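Local structure of ParA (3EZ9) at residues T88-I93 / A135-Q140; T131-L136 / F250-T255; Q179-N184 / E234-N239; G229-E234 / E304-R309; L272-T277 / A312-M317. The protein probably acts as a ParA-family, P-loop ATPase that partitions plasmid DNA between daughter cells, combining a helix-turn-helix domain with a nucleotide-binding domain. One frame throughout, in Å; residues are numbered along the deposited sequence.

Interaction 2 lies near the centre of the chain and is wholly apolar, a helix laid on the central sheet. Interaction 5 is in the same sheet but joins two of its strands, so backbone hydrogen bonds carry it, with an apolar cluster on one face and a mixed, threonine-bearing face on the other; the two touch where Leu132 meets Leu274. Interaction 1 uses the far end of the helix of interaction 2, about 16 Å away between centres, and joins it to the helix-turn-helix region through an arginine packed among isoleucines. Interactions 3 and 4 lie on the opposite side of the chain's centre from interaction 1. They share Glu234 and mix polar groups with apolar packing; interaction 4, between two loops, is the more superficial.

Interaction 1. Residues T88-I93 / A135-Q140; sequences TIQNVI and ALRVHQ
Ile93 and Ile89, on the first turns of helix 89-98 in the helix-turn-helix region, pack against Arg137 and Val138 at the C-terminal end of helix 129-137, the helix that follows the P-loop in the nucleotide-binding domain. The close side is built around the Arg137 guanidinium. Ile93 lays CD1 over one of its faces, 3.4 Å from Arg137 NH2, and the two side chains cross at about a right angle. Bends at chi2 (-87°) and chi3 carry the arginine head back to that methyl group, where Asp146 holds it in a salt bridge and gives the charge a partner in this buried place. Ile89 adds its CG2, 4.0 Å from Arg137 NH1.

Packing thins out beyond this. Ile89 CG1 comes only to 4.5 Å from Val138 CG1, and exposed Gln90 merely skirts the guanidinium. Val138 itself is where the backbone leaves helical angles. On the other element the helix is just beginning: Thr88 and Asn91 form a capping box, in which Thr88 OG1 accepts from Asn91 N at 3.2 Å, while Thr88 N donates to Asn91 OD1 at 2.8 Å from above the plane of that carbonyl.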
# COMPACT_ATOMS: atom_id res chain seq x y z
N THR A 88 8.71 6.23 -37.84
CA THR A 88 8.43 5.64 -36.54
C THR A 88 9.67 5.74 -35.63
O THR A 88 10.72 6.22 -36.05
CB THR A 88 8.03 4.16 -36.71
OG1 THR A 88 9.20 3.34 -36.68
CG2 THR A 88 7.34 3.96 -38.05
N ILE A 89 9.54 5.32 -34.38
CA ILE A 89 10.68 5.35 -33.47
C ILE A 89 11.82 4.51 -34.10
O ILE A 89 12.99 4.92 -34.05
CB ILE A 89 10.26 4.81 -32.05
CG1 ILE A 89 9.62 5.93 -31.23
CG2 ILE A 89 11.48 4.29 -31.28
CD1 ILE A 89 8.30 6.40 -31.76
N GLN A 90 11.49 3.37 -34.70
CA GLN A 90 12.52 2.52 -35.33
C GLN A 90 13.13 3.16 -36.55
O GLN A 90 14.29 2.90 -36.90
CB GLN A 90 11.93 1.18 -35.77
CG GLN A 90 12.21 0.08 -34.80
CD GLN A 90 13.67 -0.01 -34.46
OE1 GLN A 90 14.53 0.01 -35.36
NE2 GLN A 90 13.98 -0.13 -33.17
N ASN A 91 12.33 3.97 -37.22
CA ASN A 91 12.81 4.67 -38.40
C ASN A 91 13.90 5.62 -37.93
O ASN A 91 15.01 5.61 -38.47
CB ASN A 91 11.67 5.45 -39.05
CG ASN A 91 10.71 4.56 -39.83
OD1 ASN A 91 9.59 4.97 -40.13
ND2 ASN A 91 11.16 3.36 -40.17
N VAL A 92 13.57 6.41 -36.91
CA VAL A 92 14.51 7.40 -36.39
C VAL A 92 15.71 6.69 -35.77
O VAL A 92 16.86 7.12 -35.95
CB VAL A 92 13.80 8.33 -35.37
CG1 VAL A 92 14.75 9.43 -34.91
CG2 VAL A 92 12.56 8.97 -36.01
N ILE A 93 15.45 5.59 -35.08
CA ILE A 93 16.54 4.83 -34.48
C ILE A 93 17.52 4.29 -35.53
O ILE A 93 18.73 4.37 -35.36
CB ILE A 93 15.98 3.67 -33.63
CG1 ILE A 93 15.32 4.26 -32.38
CG2 ILE A 93 17.09 2.67 -33.30
CD1 ILE A 93 14.79 3.24 -31.41
N ALA A 135 8.77 6.14 -20.96
CA ALA A 135 9.15 7.52 -21.17
C ALA A 135 10.58 7.66 -21.67
O ALA A 135 10.83 8.38 -22.64
CB ALA A 135 8.99 8.28 -19.89
N LEU A 136 11.52 6.99 -21.01
CA LEU A 136 12.93 7.04 -21.36
C LEU A 136 13.22 6.47 -22.74
O LEU A 136 14.12 6.93 -23.46
CB LEU A 136 13.77 6.29 -20.32
CG LEU A 136 14.05 6.99 -18.99
CD1 LEU A 136 14.58 6.02 -17.93
CD2 LEU A 136 15.05 8.08 -19.26
N ARG A 137 12.46 5.44 -23.10
CA ARG A 137 12.64 4.78 -24.37
C ARG A 137 12.22 5.62 -25.57
O ARG A 137 12.96 5.75 -26.54
CB ARG A 137 11.85 3.48 -24.38
CG ARG A 137 12.58 2.33 -25.07
CD ARG A 137 12.35 2.25 -26.55
NE ARG A 137 13.56 1.79 -27.21
CZ ARG A 137 13.59 1.24 -28.42
NH1 ARG A 137 12.48 1.07 -29.11
NH2 ARG A 137 14.75 0.88 -28.96
N VAL A 138 11.03 6.19 -25.47
CA VAL A 138 10.47 6.98 -26.55
C VAL A 138 10.72 8.46 -26.46
O VAL A 138 10.08 9.25 -27.16
CB VAL A 138 8.95 6.78 -26.64
CG1 VAL A 138 8.63 5.32 -26.91
CG2 VAL A 138 8.30 7.22 -25.37
N HIS A 139 11.64 8.89 -25.60
CA HIS A 139 11.89 10.32 -25.55
C HIS A 139 12.64 10.78 -26.82
O HIS A 139 13.66 10.18 -27.23
CB HIS A 139 12.69 10.69 -24.32
CG HIS A 139 12.71 12.16 -24.05
ND1 HIS A 139 13.00 13.09 -25.02
CD2 HIS A 139 12.48 12.86 -22.92
CE1 HIS A 139 12.96 14.30 -24.50
NE2 HIS A 139 12.64 14.19 -23.22
N GLN A 140 12.14 11.85 -27.44
CA GLN A 140 12.77 12.39 -28.63
C GLN A 140 14.29 12.46 -28.58
O GLN A 140 14.99 11.89 -29.42
CB GLN A 140 12.27 13.78 -28.89
CG GLN A 140 10.93 13.84 -29.54
CD GLN A 140 10.61 15.28 -29.87
OE1 GLN A 140 11.53 16.12 -29.91
NE2 GLN A 140 9.33 15.57 -30.11

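Interaction 2. Residues T131-L136 / F250-T255; sequences TLAHAL and FIFIDT
Phe252 reaches from strand 250-255 to Leu132, Ala133 and Leu136 on helix 129-137. Its CB leaves the strand toward the helix, and with CG anti to the carbonyl carbon (chi1 -69°) the ring packs between helix and sheet. Along one side of the ring CE1 faces Ala133, whose CB is 4.4 Å away. On the other side CE2 meets Leu132 CD1 at 4.1 Å, the leucine and phenylalanine side chains crossing at about a right angle. The tip, CZ, runs up to Leu136 CD1 at 3.9 Å, and this methyl sits at the ring edge, near its plane.

The helix belongs to the beta-alpha-beta crossover from strand 112-116 to strand 149-154, and it passes over strand 250-255, which lies between those two in the sheet, as in other P-loop NTPases. Over these short segments the helix and strand axes are nearly antiparallel (166°) and approach to 10.5 Å. The strand's sequence, hydrophobic residues leading to Asp254, fits a Walker B motif; Asp254 is hydrogen-bonded to Thr129 and Ser159. One turn on from Leu132, Leu136 CD1 also reaches Phe250 CD1, at 4.5 Å. Phe250 in turn makes an edge-to-face stack with Tyr104, while Ile114 and Ile149 of the flanking strands border Phe252.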
# COMPACT_ATOMS: atom_id res chain seq x y z
N THR A 131 5.92 3.24 -16.63
CA THR A 131 5.57 4.48 -17.31
C THR A 131 6.84 5.32 -17.51
O THR A 131 6.98 6.02 -18.51
CB THR A 131 4.47 5.24 -16.51
OG1 THR A 131 3.61 5.92 -17.43
CG2 THR A 131 5.07 6.26 -15.55
N LEU A 132 7.76 5.22 -16.57
CA LEU A 132 9.03 5.93 -16.63
C LEU A 132 9.89 5.22 -17.68
O LEU A 132 10.58 5.86 -18.49
CB LEU A 132 9.72 5.85 -15.28
CG LEU A 132 10.77 6.86 -14.84
CD1 LEU A 132 11.75 6.18 -13.90
CD2 LEU A 132 11.48 7.41 -16.02
N ALA A 133 9.87 3.88 -17.66
CA ALA A 133 10.66 3.12 -18.59
C ALA A 133 10.18 3.46 -20.01
O ALA A 133 10.99 3.72 -20.91
CB ALA A 133 10.56 1.62 -18.30
N HIS A 134 8.87 3.47 -20.20
CA HIS A 134 8.34 3.82 -21.52
C HIS A 134 8.77 5.23 -21.93
O HIS A 134 9.11 5.47 -23.10
CB HIS A 134 6.83 3.73 -21.51
CG HIS A 134 6.32 2.33 -21.51
ND1 HIS A 134 4.99 2.01 -21.35
CD2 HIS A 134 6.96 1.15 -21.71
CE1 HIS A 134 4.83 0.71 -21.47
NE2 HIS A 134 6.01 0.17 -21.69
N ALA A 135 8.77 6.14 -20.96
CA ALA A 135 9.15 7.52 -21.17
C ALA A 135 10.58 7.66 -21.67
O ALA A 135 10.83 8.38 -22.64
CB ALA A 135 8.99 8.28 -19.89
N LEU A 136 11.52 6.99 -21.01
CA LEU A 136 12.93 7.04 -21.36
C LEU A 136 13.22 6.47 -22.74
O LEU A 136 14.12 6.93 -23.46
CB LEU A 136 13.77 6.29 -20.32
CG LEU A 136 14.05 6.99 -18.99
CD1 LEU A 136 14.58 6.02 -17.93
CD2 LEU A 136 15.05 8.08 -19.26
N PHE A 250 19.19 -0.76 -19.03
CA PHE A 250 18.66 -0.45 -17.71
C PHE A 250 17.76 -1.58 -17.25
O PHE A 250 17.01 -2.21 -18.02
CB PHE A 250 17.79 0.81 -17.72
CG PHE A 250 18.54 2.07 -17.96
CD1 PHE A 250 17.95 3.12 -18.63
CD2 PHE A 250 19.87 2.19 -17.54
CE1 PHE A 250 18.67 4.26 -18.90
CE2 PHE A 250 20.58 3.31 -17.80
CZ PHE A 250 19.99 4.35 -18.48
N ILE A 251 17.81 -1.85 -15.96
CA ILE A 251 16.95 -2.85 -15.41
C ILE A 251 16.35 -2.25 -14.14
O ILE A 251 17.09 -1.99 -13.18
CB ILE A 251 17.72 -4.14 -15.07
CG1 ILE A 251 18.14 -4.84 -16.35
CG2 ILE A 251 16.83 -5.07 -14.26
CD1 ILE A 251 18.91 -6.12 -16.07
N PHE A 252 15.04 -1.99 -14.16
CA PHE A 252 14.36 -1.44 -12.98
C PHE A 252 13.76 -2.57 -12.14
O PHE A 252 13.13 -3.48 -12.68
CB PHE A 252 13.22 -0.45 -13.37
CG PHE A 252 13.71 0.86 -13.98
CD1 PHE A 252 13.79 1.01 -15.36
CD2 PHE A 252 14.07 1.93 -13.17
CE1 PHE A 252 14.22 2.21 -15.92
CE2 PHE A 252 14.51 3.15 -13.73
CZ PHE A 252 14.59 3.28 -15.10
N ILE A 253 13.98 -2.51 -10.83
CA ILE A 253 13.47 -3.50 -9.87
C ILE A 253 12.26 -2.87 -9.13
O ILE A 253 12.41 -1.85 -8.48
CB ILE A 253 14.56 -3.83 -8.77
CG1 ILE A 253 15.85 -4.33 -9.42
CG2 ILE A 253 14.01 -4.84 -7.79
CD1 ILE A 253 15.67 -5.45 -10.43
N ASP A 254 11.08 -3.46 -9.22
CA ASP A 254 9.90 -2.91 -8.52
C ASP A 254 9.51 -3.84 -7.37
O ASP A 254 9.24 -5.00 -7.57
CB ASP A 254 8.72 -2.82 -9.49
CG ASP A 254 8.15 -1.43 -9.58
OD1 ASP A 254 8.67 -0.52 -8.90
OD2 ASP A 254 7.17 -1.25 -10.34
N THR A 255 9.50 -3.32 -6.15
CA THR A 255 9.15 -4.13 -4.97
C THR A 255 8.22 -3.35 -4.04
O THR A 255 8.06 -2.13 -4.18
CB THR A 255 10.38 -4.49 -4.13
OG1 THR A 255 10.91 -3.31 -3.52
CG2 THR A 255 11.43 -5.14 -4.99

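Interaction 3. Residues Q179-N184 / E234-N239; sequences QAMLNN and EILRRN. Unlike the reference sequence in segment 179-184: Asn184 (reference Asp). Unlike the reference sequence in segment 234-239: Ile235 (reference Val), Arg238 (reference Lys), Asn239 (reference Lys). With MG (magnesium ion), chain C.
Asn184 OD1 accepts a hydrogen bond from Arg243 NH1. Arg238 is a neighbour only: its NH2 lies 3.1 Å from Asn184 ND2, and as both are donors the groups touch without bonding. Asn184 comes just after the end of helix 177-183, at positive phi, and its side chain turns toward helix 235-241. There its amide stacks on that of Asn239, the planes 20° apart, whereas against the Arg238 guanidinium it stands almost upright at 81°.

The other half of the contact is apolar. Met181 runs extended as far as SD and then bends at chi3, which swings CE onto the first turn of helix 235-241. The methyl lands 3.5 Å from Ile235 CG2 and 3.9 Å from Leu236 CB, close beside the backbone of these two residues. Leu236 N, in that same turn, donates to Asn265. Glu234, at the N-cap position, starts away from segment 179-184, and its OE2 binds a magnesium ion at 2.3 Å.

The two helices cross at 67° with their short axes 9.2 Å apart. Trp219 of helix 219-226 and Asn265 of helix 261-269 each touch both Met181 and Ile235, Ala269 packs on Leu236, and Leu236 CD1 rests on Ile253 of strand 250-255, which places helix 235-241 against the central sheet.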
# COMPACT_ATOMS: atom_id res chain seq x y z
N GLN A 179 8.92 -16.78 -9.14
CA GLN A 179 9.06 -18.16 -9.58
C GLN A 179 10.34 -18.41 -10.36
O GLN A 179 11.03 -19.41 -10.15
CB GLN A 179 7.88 -18.56 -10.47
CG GLN A 179 6.56 -18.77 -9.75
CD GLN A 179 5.42 -18.99 -10.73
OE1 GLN A 179 5.26 -20.09 -11.28
NE2 GLN A 179 4.63 -17.95 -10.96
N ALA A 180 10.64 -17.50 -11.28
CA ALA A 180 11.81 -17.62 -12.13
C ALA A 180 13.10 -17.68 -11.31
O ALA A 180 14.07 -18.35 -11.68
CB ALA A 180 11.82 -16.45 -13.10
N MET A 181 13.10 -16.96 -10.19
CA MET A 181 14.26 -16.91 -9.32
C MET A 181 14.50 -18.27 -8.68
O MET A 181 15.65 -18.65 -8.43
CB MET A 181 14.04 -15.88 -8.22
CG MET A 181 14.16 -14.44 -8.67
SD MET A 181 13.99 -13.29 -7.32
CE MET A 181 15.40 -13.60 -6.39
N LEU A 182 13.41 -18.98 -8.41
CA LEU A 182 13.45 -20.30 -7.80
C LEU A 182 13.65 -21.38 -8.85
O LEU A 182 14.35 -22.36 -8.62
CB LEU A 182 12.16 -20.56 -7.02
CG LEU A 182 12.00 -19.77 -5.73
CD1 LEU A 182 10.66 -20.09 -5.14
CD2 LEU A 182 13.09 -20.13 -4.75
N ASN A 183 13.03 -21.21 -10.01
CA ASN A 183 13.17 -22.18 -11.09
C ASN A 183 14.61 -22.22 -11.63
O ASN A 183 14.97 -23.13 -12.35
CB ASN A 183 12.22 -21.85 -12.23
CG ASN A 183 10.80 -22.28 -11.94
OD1 ASN A 183 10.48 -22.60 -10.80
ND2 ASN A 183 9.94 -22.28 -12.96
N ASN A 184 15.43 -21.25 -11.27
CA ASN A 184 16.81 -21.24 -11.75
C ASN A 184 16.86 -21.52 -13.26
O ASN A 184 17.39 -22.53 -13.68
CB ASN A 184 17.63 -22.29 -11.00
CG ASN A 184 19.12 -22.02 -11.07
OD1 ASN A 184 19.60 -21.42 -12.02
ND2 ASN A 184 19.86 -22.46 -10.05
N GLU A 234 21.42 -13.22 -3.08
CA GLU A 234 22.11 -12.98 -4.34
C GLU A 234 21.31 -13.64 -5.42
O GLU A 234 21.75 -13.69 -6.58
CB GLU A 234 23.50 -13.58 -4.34
CG GLU A 234 24.44 -13.05 -3.28
CD GLU A 234 25.75 -13.80 -3.32
OE1 GLU A 234 25.65 -15.04 -3.35
OE2 GLU A 234 26.84 -13.18 -3.34
N ILE A 235 20.14 -14.15 -5.06
CA ILE A 235 19.33 -14.86 -6.05
C ILE A 235 18.72 -14.02 -7.17
O ILE A 235 18.51 -14.53 -8.26
CB ILE A 235 18.26 -15.71 -5.33
CG1 ILE A 235 18.96 -16.71 -4.42
CG2 ILE A 235 17.39 -16.45 -6.34
CD1 ILE A 235 18.05 -17.43 -3.53
N LEU A 236 18.43 -12.74 -6.92
CA LEU A 236 17.88 -11.87 -7.95
C LEU A 236 18.99 -11.65 -8.97
O LEU A 236 18.76 -11.75 -10.16
CB LEU A 236 17.46 -10.49 -7.38
CG LEU A 236 16.33 -9.67 -8.04
CD1 LEU A 236 16.63 -8.21 -7.92
CD2 LEU A 236 16.13 -10.02 -9.47
N ARG A 237 20.20 -11.34 -8.48
CA ARG A 237 21.36 -11.10 -9.34
C ARG A 237 21.75 -12.36 -10.10
O ARG A 237 21.92 -12.34 -11.33
CB ARG A 237 22.56 -10.66 -8.50
CG ARG A 237 23.03 -9.24 -8.77
CD ARG A 237 23.65 -9.03 -10.16
NE ARG A 237 23.42 -7.64 -10.59
CZ ARG A 237 24.19 -7.00 -11.45
NH1 ARG A 237 25.23 -7.60 -11.98
NH2 ARG A 237 23.90 -5.75 -11.80
N ARG A 238 21.91 -13.44 -9.34
CA ARG A 238 22.33 -14.74 -9.86
C ARG A 238 21.44 -15.31 -10.94
O ARG A 238 21.88 -15.54 -12.06
CB ARG A 238 22.37 -15.76 -8.73
CG ARG A 238 23.60 -16.62 -8.73
CD ARG A 238 23.43 -17.90 -7.92
NE ARG A 238 22.76 -18.88 -8.75
CZ ARG A 238 23.20 -20.10 -8.94
NH1 ARG A 238 24.30 -20.49 -8.33
NH2 ARG A 238 22.57 -20.91 -9.76
N ASN A 239 20.17 -15.48 -10.62
CA ASN A 239 19.24 -16.12 -11.53
C ASN A 239 18.49 -15.28 -12.54
O ASN A 239 17.80 -15.82 -13.42
CB ASN A 239 18.31 -16.99 -10.72
CG ASN A 239 19.09 -17.93 -9.76
OD1 ASN A 239 18.52 -18.57 -8.86
ND2 ASN A 239 20.41 -18.02 -9.96
MG MG C . 28.66 -12.60 -2.05

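Interaction 4. Residues G229-E234 / E304-R309; sequences GQNQYE and EGVEPR. Unlike the reference sequence in segment 229-234: Gln230 (reference Met), Asn231 (reference Lys), Gln232 (reference Pro), Tyr233 (reference Ser). With MG (magnesium ion), chain C.
Tyr233 has CG anti to its carbonyl carbon (chi1 -60°), which sends the ring toward Glu304, and Glu304 bends at chi2 (73°) to come round beside it. Tyr233 CD1 thus lies 3.7 Å from Glu304 CG, the two side chains crossing at about a right angle. Gln232 tucks CG between its own N and C (chi1 56°); this sets CG over the centre of the Tyr233 ring, 3.8 Å above its plane, and carries the amide on to the Glu304 carboxylate.

Val306 fills the other half of the contact. Its CG1 faces the amide of Asn231 and lies 4.0 Å from Glu234 CG, the valine and glutamate side chains running antiparallel alongside each other, while its CG2 is 4.4 Å from Tyr233 CB. The carboxylates of Glu234 and Glu307 approach, with Glu234 OE2 and Glu307 OE1 4.1 Å apart. The magnesium ion is bound by Glu234 OE2, with Glu307 OE1 nearby at 3.1 Å from the metal, and its positive charge probably eases the repulsion between the two carboxylates.

Both segments are loops with defined turns. Residues 231-234 make a type I beta turn, closed by Glu234 N donating to Asn231 O at 3.2 Å, and Gly305 ends helix 294-303 in a Schellman motif. Gln232 O accepts from both Trp219 of helix 219-226 and Asn265 of helix 261-269. Tyr233 is buried against Leu264 of helix 261-269 and Leu301 of helix 294-303, so the turn leading into helix 235-241 is wedged among three helices, with Lys4 of the second subunit packing on Glu307.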
# COMPACT_ATOMS: atom_id res chain seq x y z
N GLY A 229 22.99 -24.23 -1.67
CA GLY A 229 24.30 -23.61 -1.81
C GLY A 229 24.34 -22.20 -2.35
O GLY A 229 25.41 -21.58 -2.40
N GLN A 230 23.18 -21.69 -2.76
CA GLN A 230 23.05 -20.32 -3.26
C GLN A 230 22.68 -19.39 -2.11
O GLN A 230 21.85 -19.75 -1.27
CB GLN A 230 21.95 -20.23 -4.32
CG GLN A 230 22.00 -21.25 -5.41
CD GLN A 230 21.13 -20.84 -6.57
OE1 GLN A 230 20.76 -21.65 -7.41
NE2 GLN A 230 20.78 -19.57 -6.61
N ASN A 231 23.28 -18.21 -2.07
CA ASN A 231 22.98 -17.22 -1.03
C ASN A 231 21.55 -16.67 -1.26
O ASN A 231 21.17 -16.30 -2.36
CB ASN A 231 24.01 -16.11 -1.12
CG ASN A 231 23.90 -15.10 -0.01
OD1 ASN A 231 24.69 -15.10 0.93
ND2 ASN A 231 22.93 -14.23 -0.13
N GLN A 232 20.74 -16.66 -0.20
CA GLN A 232 19.36 -16.19 -0.29
C GLN A 232 19.14 -14.73 -0.72
O GLN A 232 18.03 -14.34 -1.05
CB GLN A 232 18.66 -16.40 1.05
CG GLN A 232 19.38 -15.74 2.18
CD GLN A 232 18.54 -15.66 3.42
OE1 GLN A 232 19.06 -15.52 4.53
NE2 GLN A 232 17.23 -15.72 3.25
N TYR A 233 20.19 -13.91 -0.69
CA TYR A 233 20.09 -12.52 -1.12
C TYR A 233 20.82 -12.21 -2.45
O TYR A 233 20.83 -11.06 -2.91
CB TYR A 233 20.59 -11.61 -0.02
CG TYR A 233 19.81 -11.76 1.25
CD1 TYR A 233 20.43 -11.74 2.49
CD2 TYR A 233 18.43 -11.93 1.20
CE1 TYR A 233 19.71 -11.90 3.66
CE2 TYR A 233 17.68 -12.09 2.37
CZ TYR A 233 18.33 -12.08 3.59
OH TYR A 233 17.59 -12.21 4.74
N GLU A 234 21.42 -13.22 -3.08
CA GLU A 234 22.11 -12.98 -4.34
C GLU A 234 21.31 -13.64 -5.42
O GLU A 234 21.75 -13.69 -6.58
CB GLU A 234 23.50 -13.58 -4.34
CG GLU A 234 24.44 -13.05 -3.28
CD GLU A 234 25.75 -13.80 -3.32
OE1 GLU A 234 25.65 -15.04 -3.35
OE2 GLU A 234 26.84 -13.18 -3.34
N GLU A 304 24.88 -11.57 5.89
CA GLU A 304 24.81 -12.78 5.07
C GLU A 304 26.10 -12.92 4.25
O GLU A 304 26.24 -13.85 3.46
CB GLU A 304 23.62 -12.72 4.13
CG GLU A 304 23.00 -14.04 3.83
CD GLU A 304 22.22 -14.60 5.01
OE1 GLU A 304 21.80 -15.78 4.95
OE2 GLU A 304 22.00 -13.86 6.00
N GLY A 305 27.03 -11.99 4.42
CA GLY A 305 28.28 -12.03 3.69
C GLY A 305 28.17 -11.54 2.25
O GLY A 305 29.04 -11.86 1.43
N VAL A 306 27.12 -10.78 1.94
CA VAL A 306 26.93 -10.27 0.58
C VAL A 306 27.12 -8.74 0.50
O VAL A 306 26.56 -7.99 1.31
CB VAL A 306 25.53 -10.67 -0.00
CG1 VAL A 306 25.12 -12.04 0.54
CG2 VAL A 306 24.49 -9.63 0.32
N GLU A 307 27.92 -8.29 -0.46
CA GLU A 307 28.22 -6.87 -0.68
C GLU A 307 27.13 -6.19 -1.51
O GLU A 307 26.82 -6.63 -2.60
CB GLU A 307 29.57 -6.73 -1.40
CG GLU A 307 29.64 -7.28 -2.88
CD GLU A 307 28.67 -8.47 -3.25
OE1 GLU A 307 28.66 -9.54 -2.57
OE2 GLU A 307 27.91 -8.32 -4.25
N PRO A 308 26.52 -5.12 -1.00
CA PRO A 308 25.48 -4.52 -1.86
C PRO A 308 26.09 -3.76 -3.02
O PRO A 308 27.11 -3.14 -2.88
CB PRO A 308 24.67 -3.66 -0.89
CG PRO A 308 25.60 -3.37 0.22
CD PRO A 308 26.38 -4.66 0.39
N ARG A 309 25.47 -3.83 -4.20
CA ARG A 309 26.03 -3.13 -5.37
C ARG A 309 25.76 -1.63 -5.38
O ARG A 309 26.24 -0.92 -6.24
CB ARG A 309 25.47 -3.73 -6.68
CG ARG A 309 26.05 -5.07 -7.07
CD ARG A 309 25.43 -5.60 -8.37
NE ARG A 309 25.70 -4.77 -9.55
CZ ARG A 309 26.91 -4.53 -10.08
NH1 ARG A 309 28.00 -5.04 -9.55
NH2 ARG A 309 27.01 -3.77 -11.16
MG MG C . 28.66 -12.60 -2.05

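Interaction 5. Residues L272-T277 / A312-M317; sequences LLLTPT and ASIGFM
Leu274, Ile314 and Phe316 form the apolar centre on one face of two neighbouring parallel strands. Leu274 CD2 touches Phe316 CE2 at 3.5 Å and Ile314 CG2 at 4.0 Å. Leu272 extends the patch, its CD1 3.7 Å from Ile314 CG1. At the other end Phe316, with CG between backbone N and carbonyl carbon (chi1 54°), turns its ring back over strand 272-277; Pro276 CA lies over the ring face, offset toward the rim, in a CH-pi contact 4.0 Å from the centroid.

Between the strands five backbone hydrogen bonds follow one another, Leu273 and Thr275 each using both N and O. The straightest is Thr275 N to Ile314 O, 2.7 Å and 171° at the hydrogen, and Thr277 N closes the series on Phe316 O. Gly315 CA adds a CH...O contact to Thr275 O at 3.0 Å. On the opposite face lie Leu273, Thr275, Thr277, Ser313 and Met317, where Thr277 OG1 is hydrogen-bonded to Tyr337.

In the P-loop NTPase sheet strand 112-116 flanks 272-277, and strand 341-342 borders 312-317. Helices 281-292 and 324-337 cover the threonine face, Phe387 of helix 376-398 meets Phe316 edge-to-face, and Ile13 of the second subunit packs on Ser313.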
# COMPACT_ATOMS: atom_id res chain seq x y z
N LEU A 272 21.88 1.68 -8.40
CA LEU A 272 21.34 2.96 -8.01
C LEU A 272 19.97 2.89 -7.37
O LEU A 272 19.05 2.23 -7.86
CB LEU A 272 21.26 3.86 -9.23
CG LEU A 272 20.44 5.14 -9.12
CD1 LEU A 272 21.34 6.33 -9.39
CD2 LEU A 272 19.28 5.09 -10.11
N LEU A 273 19.84 3.62 -6.26
CA LEU A 273 18.59 3.72 -5.52
C LEU A 273 17.88 4.95 -6.10
O LEU A 273 18.46 6.04 -6.12
CB LEU A 273 18.87 3.94 -4.02
CG LEU A 273 17.67 3.90 -3.05
CD1 LEU A 273 17.42 2.45 -2.66
CD2 LEU A 273 17.95 4.76 -1.81
N LEU A 274 16.65 4.77 -6.58
CA LEU A 274 15.84 5.86 -7.14
C LEU A 274 14.67 6.07 -6.19
O LEU A 274 13.74 5.24 -6.14
CB LEU A 274 15.31 5.49 -8.53
CG LEU A 274 15.14 6.59 -9.59
CD1 LEU A 274 13.96 6.27 -10.47
CD2 LEU A 274 14.93 7.93 -8.91
N THR A 275 14.70 7.17 -5.46
CA THR A 275 13.65 7.45 -4.48
C THR A 275 12.75 8.59 -4.87
O THR A 275 13.17 9.75 -4.91
CB THR A 275 14.23 7.78 -3.08
OG1 THR A 275 15.20 6.81 -2.71
CG2 THR A 275 13.12 7.76 -2.04
N PRO A 276 11.49 8.28 -5.20
CA PRO A 276 10.52 9.33 -5.56
C PRO A 276 9.92 9.83 -4.24
O PRO A 276 9.47 9.03 -3.43
CB PRO A 276 9.53 8.58 -6.45
CG PRO A 276 9.54 7.23 -5.86
CD PRO A 276 11.00 6.96 -5.60
N THR A 277 9.96 11.14 -4.02
CA THR A 277 9.47 11.76 -2.78
C THR A 277 8.18 12.55 -2.96
O THR A 277 8.17 13.57 -3.65
CB THR A 277 10.53 12.72 -2.18
OG1 THR A 277 11.81 12.07 -2.10
CG2 THR A 277 10.10 13.17 -0.80
N ALA A 312 24.96 4.67 -5.86
CA ALA A 312 24.47 6.00 -6.20
C ALA A 312 22.99 6.04 -5.90
O ALA A 312 22.28 5.02 -5.98
CB ALA A 312 24.67 6.26 -7.63
N SER A 313 22.52 7.21 -5.52
CA SER A 313 21.11 7.41 -5.21
C SER A 313 20.60 8.72 -5.83
O SER A 313 21.36 9.64 -6.10
CB SER A 313 20.93 7.42 -3.70
OG SER A 313 21.88 8.29 -3.12
N ILE A 314 19.30 8.78 -6.08
CA ILE A 314 18.66 9.94 -6.70
C ILE A 314 17.27 10.08 -6.08
O ILE A 314 16.57 9.09 -5.88
CB ILE A 314 18.46 9.72 -8.23
CG1 ILE A 314 19.81 9.64 -8.91
CG2 ILE A 314 17.64 10.84 -8.84
CD1 ILE A 314 20.64 10.90 -8.73
N GLY A 315 16.89 11.32 -5.76
CA GLY A 315 15.57 11.56 -5.19
C GLY A 315 14.92 12.75 -5.84
O GLY A 315 15.57 13.75 -6.09
N PHE A 316 13.63 12.67 -6.13
CA PHE A 316 12.97 13.82 -6.72
C PHE A 316 11.61 14.16 -6.04
O PHE A 316 11.19 13.54 -5.08
CB PHE A 316 12.80 13.66 -8.23
CG PHE A 316 12.10 12.38 -8.63
CD1 PHE A 316 10.72 12.27 -8.52
CD2 PHE A 316 12.84 11.29 -9.08
CE1 PHE A 316 10.08 11.10 -8.85
CE2 PHE A 316 12.20 10.11 -9.41
CZ PHE A 316 10.82 10.01 -9.30
N MET A 317 11.00 15.20 -6.60
CA MET A 317 9.69 15.64 -6.14
C MET A 317 8.58 15.41 -7.22
O MET A 317 8.83 15.13 -8.40
CB MET A 317 9.74 17.12 -5.78
CG MET A 317 8.81 17.52 -4.65
SD MET A 317 9.42 16.88 -3.06
CE MET A 317 11.08 17.40 -3.19